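Local coordinates for CheC domain protein (Shewanella loihica PV-4, PDB 3IIC) that is probably a CheX-type phosphatase that removes phosphate from the chemotaxis response regulator CheY, at residues 22-27 with 64-69; 68-73 with 87-92. One frame throughout, in Å; residues are numbered along the deposited sequence.

Overall arrangement
Both contacts are made by helix 64-75, on two of its flanks. In contact 1 it takes up Met24 and Leu26 from the connection that follows helix 4-22; in contact 2 it leans on helix 84-107 through Ile70 and Met71. Their centres lie about 9 Å apart, and Leu68 and Glu69 belong to both helical segments. Met24 joins the two directly, because its CE rests 3.5 Å from Ile70 CG1. Helix 84-107 carries a D-X3-E sequence, Asp88 to Glu92, that fits the start of the CheC-like phosphatase signature. Contact 2 therefore involves the probable active-site helix itself, with helix 64-75 packed on it, though Glu92 takes no part in the contact with residues 68-73.

Contact 1. Residues 22-27 with 64-69; sequences ANMELK and ETLILE
Met24 and Leu26 belong to the connection between helix 4-22 and the short edge strand 27-28, and they fasten this connection to Leu66 and Glu69 on the first turns of helix 64-75 in a CheC-like alpha/beta fold. Asn23, the first residue to leave the helical conformation, has a positive phi, which asparagine tolerates well. From there the chain runs extended, which alternates its side chains: Met24 and Leu26 project toward the helix, whereas Asn23 and Glu25 remain exposed, as suits their polar ends.

Leu66 CD1 is the hub. It meets Met24 SE at 4.1 Å (the residue is present as selenomethionine) and Leu26 CD2 at 4.0 Å. The two leucines reach toward each other tip to tip, methyl against methyl, while the Met24 chain runs at a slant to Leu66. Leu66 CG stands opposite its backbone N (chi1 176°), which carries the branched end out to both partners. The Met24 chain then folds at both outer torsions, chi2 74° and chi3 71°. This double bend brings CE round to the aliphatic part of Glu69, 3.9 Å from CG, where the two side chains cross at about a right angle. CE also lies 4.1 Å from Glu69 C, against the backbone of the helix.

Ser142 lies against both leucines, and Leu18 of helix 4-22 adds to the cover of Leu26. Glu69 offers the methyl its CG, while its carboxylate is engaged by Lys73 and Asn72. The chemistry is thus dispersion and hydrophobic burial: leucine supplies branched methyls, and the flexible methionine side chain fits its curve to the helix. Such contacts hold the connection close while imposing little directional constraint of the kind a polar pair would bring.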
loop_
_atom_site.group_PDB
_atom_site.type_symbol
_atom_site.label_atom_id
_atom_site.label_comp_id
_atom_site.label_asym_id
_atom_site.label_seq_id
_atom_site.Cartn_x
_atom_site.Cartn_y
_atom_site.Cartn_z
ATOM N N ALA A 22 -7.645 -9.972 -20.215
ATOM C CA ALA A 22 -9.038 -10.434 -20.288
ATOM C C ALA A 22 -9.915 -9.810 -21.360
ATOM O O ALA A 22 -11.148 -9.990 -21.308
ATOM C CB ALA A 22 -9.683 -10.189 -18.928
ATOM N N ASN A 23 -9.307 -9.100 -22.322
ATOM C CA ASN A 23 -10.027 -8.387 -23.374
ATOM C C ASN A 23 -11.112 -7.448 -22.806
ATOM O O ASN A 23 -12.193 -7.308 -23.355
ATOM C CB ASN A 23 -10.607 -9.416 -24.361
ATOM C CG ASN A 23 -10.972 -8.818 -25.692
ATOM O OD1 ASN A 23 -10.559 -7.710 -26.042
ATOM N ND2 ASN A 23 -11.764 -9.556 -26.450
HETATM N N MSE A 24 -10.780 -6.802 -21.701
HETATM C CA MSE A 24 -11.703 -5.968 -20.916
HETATM C C MSE A 24 -11.381 -4.510 -21.253
HETATM O O MSE A 24 -10.240 -4.064 -21.069
HETATM C CB MSE A 24 -11.464 -6.295 -19.421
HETATM C CG MSE A 24 -12.241 -5.509 -18.347
HETATM SE SE MSE A 24 -14.105 -6.013 -18.211
HETATM C CE MSE A 24 -13.863 -7.763 -17.406
ATOM N N GLU A 25 -12.363 -3.796 -21.794
ATOM C CA GLU A 25 -12.262 -2.365 -22.083
ATOM C C GLU A 25 -13.123 -1.628 -21.046
ATOM O O GLU A 25 -14.297 -1.903 -20.914
ATOM C CB GLU A 25 -12.717 -2.062 -23.511
ATOM C CG GLU A 25 -11.692 -2.595 -24.539
ATOM C CD GLU A 25 -12.106 -2.471 -25.991
ATOM O OE1 GLU A 25 -13.015 -1.658 -26.339
ATOM O OE2 GLU A 25 -11.486 -3.206 -26.793
ATOM N N LEU A 26 -12.499 -0.756 -20.271
ATOM C CA LEU A 26 -13.172 0.085 -19.291
ATOM C C LEU A 26 -13.224 1.507 -19.862
ATOM O O LEU A 26 -12.347 1.898 -20.642
ATOM C CB LEU A 26 -12.422 0.061 -17.961
ATOM C CG LEU A 26 -12.210 -1.309 -17.305
ATOM C CD1 LEU A 26 -11.403 -1.154 -16.013
ATOM C CD2 LEU A 26 -13.548 -2.010 -17.044
ATOM N N LYS A 27 -14.255 2.265 -19.481
ATOM C CA LYS A 27 -14.448 3.645 -19.939
ATOM C C LYS A 27 -13.890 4.632 -18.879
ATOM O O LYS A 27 -14.315 4.577 -17.730
ATOM C CB LYS A 27 -15.942 3.900 -20.214
ATOM C CG LYS A 27 -16.317 5.338 -20.631
ATOM C CD LYS A 27 -17.771 5.436 -21.111
ATOM C CE LYS A 27 -18.171 6.878 -21.464
ATOM N N GLU A 64 -15.647 -5.631 -6.259
ATOM C CA GLU A 64 -15.626 -7.091 -6.331
ATOM C C GLU A 64 -16.188 -7.656 -7.651
ATOM O O GLU A 64 -15.553 -8.502 -8.263
ATOM C CB GLU A 64 -16.357 -7.725 -5.118
ATOM C CG GLU A 64 -16.408 -9.267 -5.199
ATOM C CD GLU A 64 -16.921 -9.945 -3.948
ATOM O OE1 GLU A 64 -17.800 -10.803 -4.086
ATOM O OE2 GLU A 64 -16.450 -9.651 -2.842
ATOM N N THR A 65 -17.358 -7.191 -8.089
ATOM C CA THR A 65 -17.999 -7.718 -9.315
ATOM C C THR A 65 -17.110 -7.573 -10.559
ATOM O O THR A 65 -17.095 -8.453 -11.405
ATOM C CB THR A 65 -19.385 -7.080 -9.598
ATOM O OG1 THR A 65 -19.232 -5.661 -9.614
ATOM C CG2 THR A 65 -20.431 -7.469 -8.541
ATOM N N LEU A 66 -16.346 -6.484 -10.635
ATOM C CA LEU A 66 -15.453 -6.234 -11.764
ATOM C C LEU A 66 -14.266 -7.195 -11.790
ATOM O O LEU A 66 -13.991 -7.775 -12.830
ATOM C CB LEU A 66 -14.957 -4.771 -11.776
ATOM C CG LEU A 66 -13.921 -4.415 -12.867
ATOM C CD1 LEU A 66 -14.374 -4.839 -14.293
ATOM C CD2 LEU A 66 -13.523 -2.935 -12.797
ATOM N N ILE A 67 -13.561 -7.341 -10.666
ATOM C CA ILE A 67 -12.384 -8.213 -10.609
ATOM C C ILE A 67 -12.751 -9.676 -10.763
ATOM O O ILE A 67 -11.989 -10.418 -11.379
ATOM C CB ILE A 67 -11.490 -7.971 -9.343
ATOM C CG1 ILE A 67 -10.104 -8.591 -9.534
ATOM C CG2 ILE A 67 -12.199 -8.434 -8.036
ATOM C CD1 ILE A 67 -9.315 -8.025 -10.742
ATOM N N LEU A 68 -13.909 -10.087 -10.226
ATOM C CA LEU A 68 -14.393 -11.469 -10.417
ATOM C C LEU A 68 -14.801 -11.735 -11.887
ATOM O O LEU A 68 -14.629 -12.840 -12.358
ATOM C CB LEU A 68 -15.492 -11.857 -9.384
ATOM C CG LEU A 68 -15.078 -11.775 -7.888
ATOM C CD1 LEU A 68 -16.176 -12.321 -6.920
ATOM C CD2 LEU A 68 -13.764 -12.512 -7.644
ATOM N N GLU A 69 -15.319 -10.733 -12.604
ATOM C CA GLU A 69 -15.614 -10.890 -14.041
ATOM C C GLU A 69 -14.317 -10.983 -14.866
ATOM O O GLU A 69 -14.240 -11.781 -15.827
ATOM C CB GLU A 69 -16.488 -9.755 -14.580
ATOM C CG GLU A 69 -16.862 -9.936 -16.085
ATOM C CD GLU A 69 -17.662 -11.202 -16.395
ATOM O OE1 GLU A 69 -18.279 -11.775 -15.473
ATOM O OE2 GLU A 69 -17.667 -11.618 -17.575
#

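Contact 2. Residues 68-73 with 87-92; sequences LEIMNK and TDLVGE
Ile70 and Met71 grip Leu89 in a helix-to-helix contact, setting the short helix 64-75 of this CheC-like fold against the long helix 84-107. At the closest backbone approach, Met71 CA and Leu89 CA are 8.4 Å apart.

Glu69 takes no part in the contact with 87-92; its carboxylate instead binds two later side chains of its own helix. Ile70 points at the partner helix, and its CG2 lies 4.5 Å from Leu89 CD1; being beta-branched, it also presents surface to Leu18 and Ala22 of helix 4-22. Met71, a selenomethionine, carries its SE to 4.2 Å from Leu89 CG. Its chain bends at chi2 (-80°) and chi3 (-56°), and it slides past Leu89 in the opposite direction, with Pro79 and Val86 also against it. Leu89, a compact branched apolar residue, is thus touched by both Ile70 and Met71. Next to it, Asp88 forms a salt bridge with Lys130 of the second subunit.

Asn72 and Lys73 close the segment on its polar flank. Asn72 ND2 donates a hydrogen bond to Glu69 OE1 (3.3 Å), reaching it from above the carboxylate plane, while Lys73 NZ forms a salt bridge of 2.9 Å with the anti lone pair of Glu69 OE2.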
loop_
_atom_site.group_PDB
_atom_site.type_symbol
_atom_site.label_atom_id
_atom_site.label_comp_id
_atom_site.label_asym_id
_atom_site.label_seq_id
_atom_site.Cartn_x
_atom_site.Cartn_y
_atom_site.Cartn_z
ATOM N N LEU A 68 -13.909 -10.087 -10.226
ATOM C CA LEU A 68 -14.393 -11.469 -10.417
ATOM C C LEU A 68 -14.801 -11.735 -11.887
ATOM O O LEU A 68 -14.629 -12.840 -12.358
ATOM C CB LEU A 68 -15.492 -11.857 -9.384
ATOM C CG LEU A 68 -15.078 -11.775 -7.888
ATOM C CD1 LEU A 68 -16.176 -12.321 -6.920
ATOM C CD2 LEU A 68 -13.764 -12.512 -7.644
ATOM N N GLU A 69 -15.319 -10.733 -12.604
ATOM C CA GLU A 69 -15.614 -10.890 -14.041
ATOM C C GLU A 69 -14.317 -10.983 -14.866
ATOM O O GLU A 69 -14.240 -11.781 -15.827
ATOM C CB GLU A 69 -16.488 -9.755 -14.580
ATOM C CG GLU A 69 -16.862 -9.936 -16.085
ATOM C CD GLU A 69 -17.662 -11.202 -16.395
ATOM O OE1 GLU A 69 -18.279 -11.775 -15.473
ATOM O OE2 GLU A 69 -17.667 -11.618 -17.575
ATOM N N ILE A 70 -13.323 -10.152 -14.519
ATOM C CA ILE A 70 -12.004 -10.226 -15.140
ATOM C C ILE A 70 -11.504 -11.686 -15.018
ATOM O O ILE A 70 -11.132 -12.287 -16.023
ATOM C CB ILE A 70 -10.970 -9.196 -14.551
ATOM C CG1 ILE A 70 -11.317 -7.766 -14.986
ATOM C CG2 ILE A 70 -9.556 -9.526 -15.069
ATOM C CD1 ILE A 70 -10.503 -6.619 -14.303
HETATM N N MSE A 71 -11.546 -12.238 -13.798
HETATM C CA MSE A 71 -11.201 -13.664 -13.526
HETATM C C MSE A 71 -12.022 -14.637 -14.400
HETATM O O MSE A 71 -11.477 -15.574 -14.979
HETATM C CB MSE A 71 -11.451 -14.024 -12.057
HETATM C CG MSE A 71 -10.596 -13.293 -11.008
HETATM SE SE MSE A 71 -8.876 -14.021 -10.842
HETATM C CE MSE A 71 -9.358 -15.910 -10.449
ATOM N N ASN A 72 -13.325 -14.371 -14.503
ATOM C CA ASN A 72 -14.257 -15.180 -15.297
ATOM C C ASN A 72 -13.924 -15.198 -16.804
ATOM O O ASN A 72 -14.019 -16.244 -17.433
ATOM C CB ASN A 72 -15.700 -14.683 -15.051
ATOM C CG ASN A 72 -16.760 -15.555 -15.698
ATOM O OD1 ASN A 72 -16.678 -16.776 -15.676
ATOM N ND2 ASN A 72 -17.780 -14.919 -16.250
ATOM N N LYS A 73 -13.537 -14.044 -17.351
ATOM C CA LYS A 73 -13.139 -13.914 -18.764
ATOM C C LYS A 73 -11.838 -14.654 -19.112
ATOM O O LYS A 73 -11.692 -15.141 -20.220
ATOM C CB LYS A 73 -13.072 -12.435 -19.199
ATOM C CG LYS A 73 -14.452 -11.774 -19.283
ATOM C CD LYS A 73 -14.459 -10.480 -20.088
ATOM C CE LYS A 73 -15.837 -9.779 -20.008
ATOM N NZ LYS A 73 -17.043 -10.650 -20.287
ATOM N N THR A 87 -6.157 -12.086 -5.400
ATOM C CA THR A 87 -5.137 -11.158 -4.874
ATOM C C THR A 87 -3.811 -11.339 -5.626
ATOM O O THR A 87 -3.120 -10.332 -5.897
ATOM C CB THR A 87 -4.907 -11.230 -3.356
ATOM O OG1 THR A 87 -4.305 -12.473 -3.019
ATOM C CG2 THR A 87 -6.199 -11.004 -2.575
ATOM N N ASP A 88 -3.452 -12.582 -5.983
ATOM C CA ASP A 88 -2.265 -12.789 -6.861
ATOM C C ASP A 88 -2.388 -12.044 -8.216
ATOM O O ASP A 88 -1.409 -11.507 -8.713
ATOM C CB ASP A 88 -2.011 -14.263 -7.182
ATOM C CG ASP A 88 -1.466 -15.053 -6.024
ATOM O OD1 ASP A 88 -1.032 -14.509 -4.984
ATOM O OD2 ASP A 88 -1.438 -16.267 -6.216
ATOM N N LEU A 89 -3.599 -12.036 -8.786
ATOM C CA LEU A 89 -3.867 -11.389 -10.085
ATOM C C LEU A 89 -3.756 -9.853 -10.017
ATOM O O LEU A 89 -3.197 -9.207 -10.924
ATOM C CB LEU A 89 -5.254 -11.822 -10.584
ATOM C CG LEU A 89 -5.748 -11.475 -11.990
ATOM C CD1 LEU A 89 -6.276 -10.097 -12.075
ATOM C CD2 LEU A 89 -4.673 -11.768 -13.024
ATOM N N VAL A 90 -4.311 -9.292 -8.934
ATOM C CA VAL A 90 -4.272 -7.865 -8.676
ATOM C C VAL A 90 -2.813 -7.402 -8.519
ATOM O O VAL A 90 -2.462 -6.375 -9.086
ATOM C CB VAL A 90 -5.215 -7.472 -7.482
ATOM C CG1 VAL A 90 -5.024 -6.011 -7.060
ATOM C CG2 VAL A 90 -6.694 -7.752 -7.869
ATOM N N GLY A 91 -1.970 -8.183 -7.810
ATOM C CA GLY A 91 -0.522 -7.874 -7.644
ATOM C C GLY A 91 0.212 -7.870 -8.966
ATOM O O GLY A 91 1.004 -6.966 -9.254
ATOM N N GLU A 92 -0.055 -8.891 -9.783
ATOM C CA GLU A 92 0.504 -8.991 -11.142
ATOM C C GLU A 92 0.041 -7.817 -12.025
ATOM O O GLU A 92 0.851 -7.186 -12.669
ATOM C CB GLU A 92 0.098 -10.310 -11.781
ATOM C CG GLU A 92 0.588 -10.487 -13.230
ATOM C CD GLU A 92 0.152 -11.802 -13.832
ATOM O OE1 GLU A 92 -0.156 -12.725 -13.031
ATOM O OE2 GLU A 92 0.114 -11.925 -15.085
#